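PDB 6OBV: fluvirucin B1 DH domain from module 1 from Actinomadura vulgaris, which probably catalyses the dehydration of a beta-hydroxyacyl intermediate during polyketide chain building, as the dehydratase domain of fluvirucin B1 synthase module 1. Local coordinates for residues W165-V175 and A199-E209. Sequence-based numbering, arbitrary orientation.
Sequences WPPAGAAAVDV and AWIRGNEVFAE
Ala199 packs its CB against Val175 CG1, and its O accepts a bent backbone bond from Val173 N (3.0 Å), a loose pairing. Next, Trp200 stands on the face of the sheet shared with Ala172. Pro166, preceded by a cis peptide bond, lies across the indole: its CG is 3.5 Å from the centroid of the five-membered ring and 19° off the normal, a CH-pi contact. Ile201 supplies the firm antiparallel pairing with Ala171, through Ala171 N to Ile201 O at 2.9 Å and Ile201 N to Ala171 O at 2.8 Å; on the opposite face from Trp200, its CD1 meets Val173 CG2. Arg202 bends at chi3 (61°), which brings its guanidinium face over Pro167 CB while NH1 makes a bent bond to Ala168 O (2.9 Å), tilted from the guanidinium plane, in the type II turn 167-170. NH2 makes a salt bridge to Glu205 OE1 (3.0 Å), close to that plane, tying the ends of the type II' hairpin turn. Phe207 receives Pro167 CG over one face, and its CB touches Trp165 CH2. The Trp165 six-membered ring and Phe207 ring meet obliquely, centroids 5.7 Å apart and planes at 87°; Trp200 joins this aromatic cluster. Glu209 OE2 accepts a bent bond from Trp165 NE1 (2.7 Å) through its anti lone pair, carboxylate and indole nearly coplanar; OE1 binds Arg198. In this dehydratase, of a family with a double hot-dog fold, the contact is peripheral surface packing: short strand 171-173 edges hairpin 196-211, whose other side pairs with strand 264-271, while Ala199 and Ile201 rest on helix 238-241.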
loop_
_atom_site.group_PDB
_atom_site.type_symbol
_atom_site.label_atom_id
_atom_site.label_comp_id
_atom_site.label_asym_id
_atom_site.label_seq_id
_atom_site.Cartn_x
_atom_site.Cartn_y
_atom_site.Cartn_z
ATOM N N TRP A 165 -39.573 19.685 14.369
ATOM C CA TRP A 165 -38.334 20.377 14.035
ATOM C C TRP A 165 -38.643 21.833 13.724
ATOM O O TRP A 165 -39.384 22.113 12.765
ATOM C CB TRP A 165 -37.590 19.741 12.868
ATOM C CG TRP A 165 -36.236 20.369 12.728
ATOM C CD1 TRP A 165 -35.863 21.324 11.828
ATOM C CD2 TRP A 165 -35.090 20.122 13.548
ATOM N NE1 TRP A 165 -34.543 21.670 12.017
ATOM C CE2 TRP A 165 -34.048 20.952 13.075
ATOM C CE3 TRP A 165 -34.838 19.272 14.629
ATOM C CZ2 TRP A 165 -32.773 20.956 13.649
ATOM C CZ3 TRP A 165 -33.583 19.283 15.199
ATOM C CH2 TRP A 165 -32.560 20.115 14.704
ATOM N N PRO A 166 -38.102 22.790 14.496
ATOM C CA PRO A 166 -37.190 22.494 15.615
ATOM C C PRO A 166 -37.957 22.051 16.867
ATOM O O PRO A 166 -39.166 22.263 16.931
ATOM C CB PRO A 166 -36.471 23.827 15.836
ATOM C CG PRO A 166 -37.521 24.858 15.442
ATOM C CD PRO A 166 -38.351 24.236 14.342
ATOM N N PRO A 167 -37.275 21.412 17.818
ATOM C CA PRO A 167 -37.974 20.882 18.997
ATOM C C PRO A 167 -38.744 21.962 19.737
ATOM O O PRO A 167 -38.421 23.150 19.659
ATOM C CB PRO A 167 -36.837 20.327 19.857
ATOM C CG PRO A 167 -35.817 19.926 18.860
ATOM C CD PRO A 167 -35.877 20.952 17.760
ATOM N N ALA A 168 -39.767 21.534 20.465
ATOM C CA ALA A 168 -40.540 22.467 21.270
ATOM C C ALA A 168 -39.640 23.140 22.301
ATOM O O ALA A 168 -38.654 22.564 22.771
ATOM C CB ALA A 168 -41.707 21.755 21.960
ATOM N N GLY A 169 -39.968 24.390 22.620
ATOM C CA GLY A 169 -39.171 25.165 23.544
ATOM C C GLY A 169 -37.897 25.769 22.983
ATOM O O GLY A 169 -37.204 26.483 23.716
ATOM N N ALA A 170 -37.562 25.523 21.717
ATOM C CA ALA A 170 -36.330 26.050 21.132
ATOM C C ALA A 170 -36.559 27.452 20.581
ATOM O O ALA A 170 -37.534 27.695 19.859
ATOM C CB ALA A 170 -35.809 25.132 20.026
ATOM N N ALA A 171 -35.662 28.370 20.927
ATOM C CA ALA A 171 -35.775 29.772 20.539
ATOM C C ALA A 171 -34.831 30.049 19.381
ATOM O O ALA A 171 -33.650 29.694 19.449
ATOM C CB ALA A 171 -35.446 30.699 21.710
ATOM N N ALA A 172 -35.349 30.684 18.327
ATOM C CA ALA A 172 -34.520 31.018 17.174
ATOM C C ALA A 172 -33.444 32.021 17.562
ATOM O O ALA A 172 -33.623 32.846 18.463
ATOM C CB ALA A 172 -35.375 31.585 16.038
ATOM N N VAL A 173 -32.313 31.943 16.866
ATOM C CA VAL A 173 -31.156 32.792 17.115
ATOM C C VAL A 173 -30.778 33.481 15.812
ATOM O O VAL A 173 -30.731 32.835 14.760
ATOM C CB VAL A 173 -29.974 31.971 17.658
ATOM C CG1 VAL A 173 -28.694 32.808 17.680
ATOM C CG2 VAL A 173 -30.319 31.439 19.036
ATOM N N ASP A 174 -30.514 34.787 15.877
ATOM C CA ASP A 174 -29.949 35.504 14.736
ATOM C C ASP A 174 -28.487 35.105 14.572
ATOM O O ASP A 174 -27.654 35.432 15.422
ATOM C CB ASP A 174 -30.076 37.013 14.936
ATOM C CG ASP A 174 -29.751 37.803 13.674
ATOM O OD1 ASP A 174 -29.220 37.199 12.718
ATOM O OD2 ASP A 174 -30.047 39.024 13.627
ATOM N N VAL A 175 -28.167 34.399 13.488
ATOM C CA VAL A 175 -26.787 34.036 13.194
ATOM C C VAL A 175 -26.240 34.833 12.007
ATOM O O VAL A 175 -25.275 34.423 11.390
ATOM C CB VAL A 175 -26.628 32.516 12.971
ATOM C CG1 VAL A 175 -27.056 31.736 14.204
ATOM C CG2 VAL A 175 -27.412 32.047 11.759
ATOM N N ALA A 199 -30.243 28.327 13.524
ATOM C CA ALA A 199 -29.949 27.747 14.824
ATOM C C ALA A 199 -30.995 28.170 15.848
ATOM O O ALA A 199 -31.519 29.285 15.801
ATOM C CB ALA A 199 -28.557 28.149 15.309
ATOM N N TRP A 200 -31.285 27.258 16.781
ATOM C CA TRP A 200 -32.182 27.492 17.904
ATOM C C TRP A 200 -31.510 27.033 19.197
ATOM O O TRP A 200 -30.684 26.114 19.196
ATOM C CB TRP A 200 -33.515 26.743 17.750
ATOM C CG TRP A 200 -34.278 26.955 16.456
ATOM C CD1 TRP A 200 -35.416 27.694 16.286
ATOM C CD2 TRP A 200 -33.980 26.385 15.172
ATOM N NE1 TRP A 200 -35.837 27.631 14.973
ATOM C CE2 TRP A 200 -34.973 26.836 14.271
ATOM C CE3 TRP A 200 -32.969 25.547 14.695
ATOM C CZ2 TRP A 200 -34.981 26.471 12.919
ATOM C CZ3 TRP A 200 -32.980 25.186 13.353
ATOM C CH2 TRP A 200 -33.980 25.645 12.484
ATOM N N ILE A 201 -31.883 27.656 20.311
ATOM C CA ILE A 201 -31.315 27.329 21.614
ATOM C C ILE A 201 -32.431 26.940 22.569
ATOM O O ILE A 201 -33.481 27.595 22.609
ATOM C CB ILE A 201 -30.488 28.495 22.177
ATOM C CG1 ILE A 201 -29.188 28.630 21.376
ATOM C CG2 ILE A 201 -30.132 28.242 23.613
ATOM C CD1 ILE A 201 -28.413 29.879 21.725
ATOM N N ARG A 202 -32.209 25.862 23.322
ATOM C CA ARG A 202 -33.138 25.435 24.368
ATOM C C ARG A 202 -32.316 24.959 25.557
ATOM O O ARG A 202 -31.614 23.945 25.458
ATOM C CB ARG A 202 -34.070 24.324 23.881
ATOM C CG ARG A 202 -35.068 23.867 24.988
ATOM C CD ARG A 202 -35.944 22.716 24.546
ATOM N NE ARG A 202 -35.168 21.526 24.201
ATOM C CZ ARG A 202 -35.719 20.396 23.774
ATOM N NH1 ARG A 202 -37.040 20.320 23.648
ATOM N NH2 ARG A 202 -34.958 19.350 23.475
ATOM N N GLY A 203 -32.415 25.665 26.683
ATOM C CA GLY A 203 -31.538 25.349 27.801
ATOM C C GLY A 203 -30.092 25.407 27.350
ATOM O O GLY A 203 -29.684 26.315 26.618
ATOM N N ASN A 204 -29.301 24.413 27.746
ATOM C CA ASN A 204 -27.919 24.339 27.283
ATOM C C ASN A 204 -27.747 23.481 26.020
ATOM O O ASN A 204 -26.633 23.015 25.749
ATOM C CB ASN A 204 -27.005 23.830 28.402
ATOM C CG ASN A 204 -27.412 22.457 28.922
ATOM O OD1 ASN A 204 -28.136 21.703 28.257
ATOM N ND2 ASN A 204 -26.943 22.126 30.123
ATOM N N GLU A 205 -28.814 23.284 25.237
ATOM C CA GLU A 205 -28.768 22.545 23.979
ATOM C C GLU A 205 -28.921 23.493 22.795
ATOM O O GLU A 205 -29.615 24.510 22.875
ATOM C CB GLU A 205 -29.881 21.490 23.909
ATOM C CG GLU A 205 -29.943 20.589 25.125
ATOM C CD GLU A 205 -31.185 19.717 25.159
ATOM O OE1 GLU A 205 -32.204 20.072 24.533
ATOM O OE2 GLU A 205 -31.139 18.664 25.820
ATOM N N VAL A 206 -28.302 23.126 21.682
ATOM C CA VAL A 206 -28.378 23.876 20.436
ATOM C C VAL A 206 -28.902 22.965 19.335
ATOM O O VAL A 206 -28.540 21.784 19.255
ATOM C CB VAL A 206 -27.010 24.456 20.023
ATOM C CG1 VAL A 206 -27.158 25.383 18.815
ATOM C CG2 VAL A 206 -26.390 25.187 21.171
ATOM N N PHE A 207 -29.721 23.535 18.466
ATOM C CA PHE A 207 -30.199 22.881 17.268
ATOM C C PHE A 207 -29.776 23.722 16.073
ATOM O O PHE A 207 -29.817 24.956 16.129
ATOM C CB PHE A 207 -31.705 22.731 17.322
ATOM C CG PHE A 207 -32.182 21.976 18.512
ATOM C CD1 PHE A 207 -32.217 20.580 18.499
ATOM C CD2 PHE A 207 -32.606 22.646 19.653
ATOM C CE1 PHE A 207 -32.644 19.863 19.615
ATOM C CE2 PHE A 207 -33.046 21.935 20.773
ATOM C CZ PHE A 207 -33.066 20.542 20.753
ATOM N N ALA A 208 -29.365 23.065 14.996
ATOM C CA ALA A 208 -28.816 23.772 13.850
ATOM C C ALA A 208 -29.273 23.101 12.570
ATOM O O ALA A 208 -29.575 21.904 12.537
ATOM C CB ALA A 208 -27.280 23.813 13.883
ATOM N N GLU A 209 -29.337 23.895 11.512
ATOM C CA GLU A 209 -29.410 23.375 10.158
ATOM C C GLU A 209 -28.192 23.887 9.413
ATOM O O GLU A 209 -27.862 25.075 9.499
ATOM C CB GLU A 209 -30.697 23.798 9.461
ATOM C CG GLU A 209 -31.933 23.298 10.145
ATOM C CD GLU A 209 -33.212 23.682 9.413
ATOM O OE1 GLU A 209 -33.139 24.479 8.451
ATOM O OE2 GLU A 209 -34.291 23.177 9.800
HETATM O O HOH W 1 -31.191 31.201 12.897
#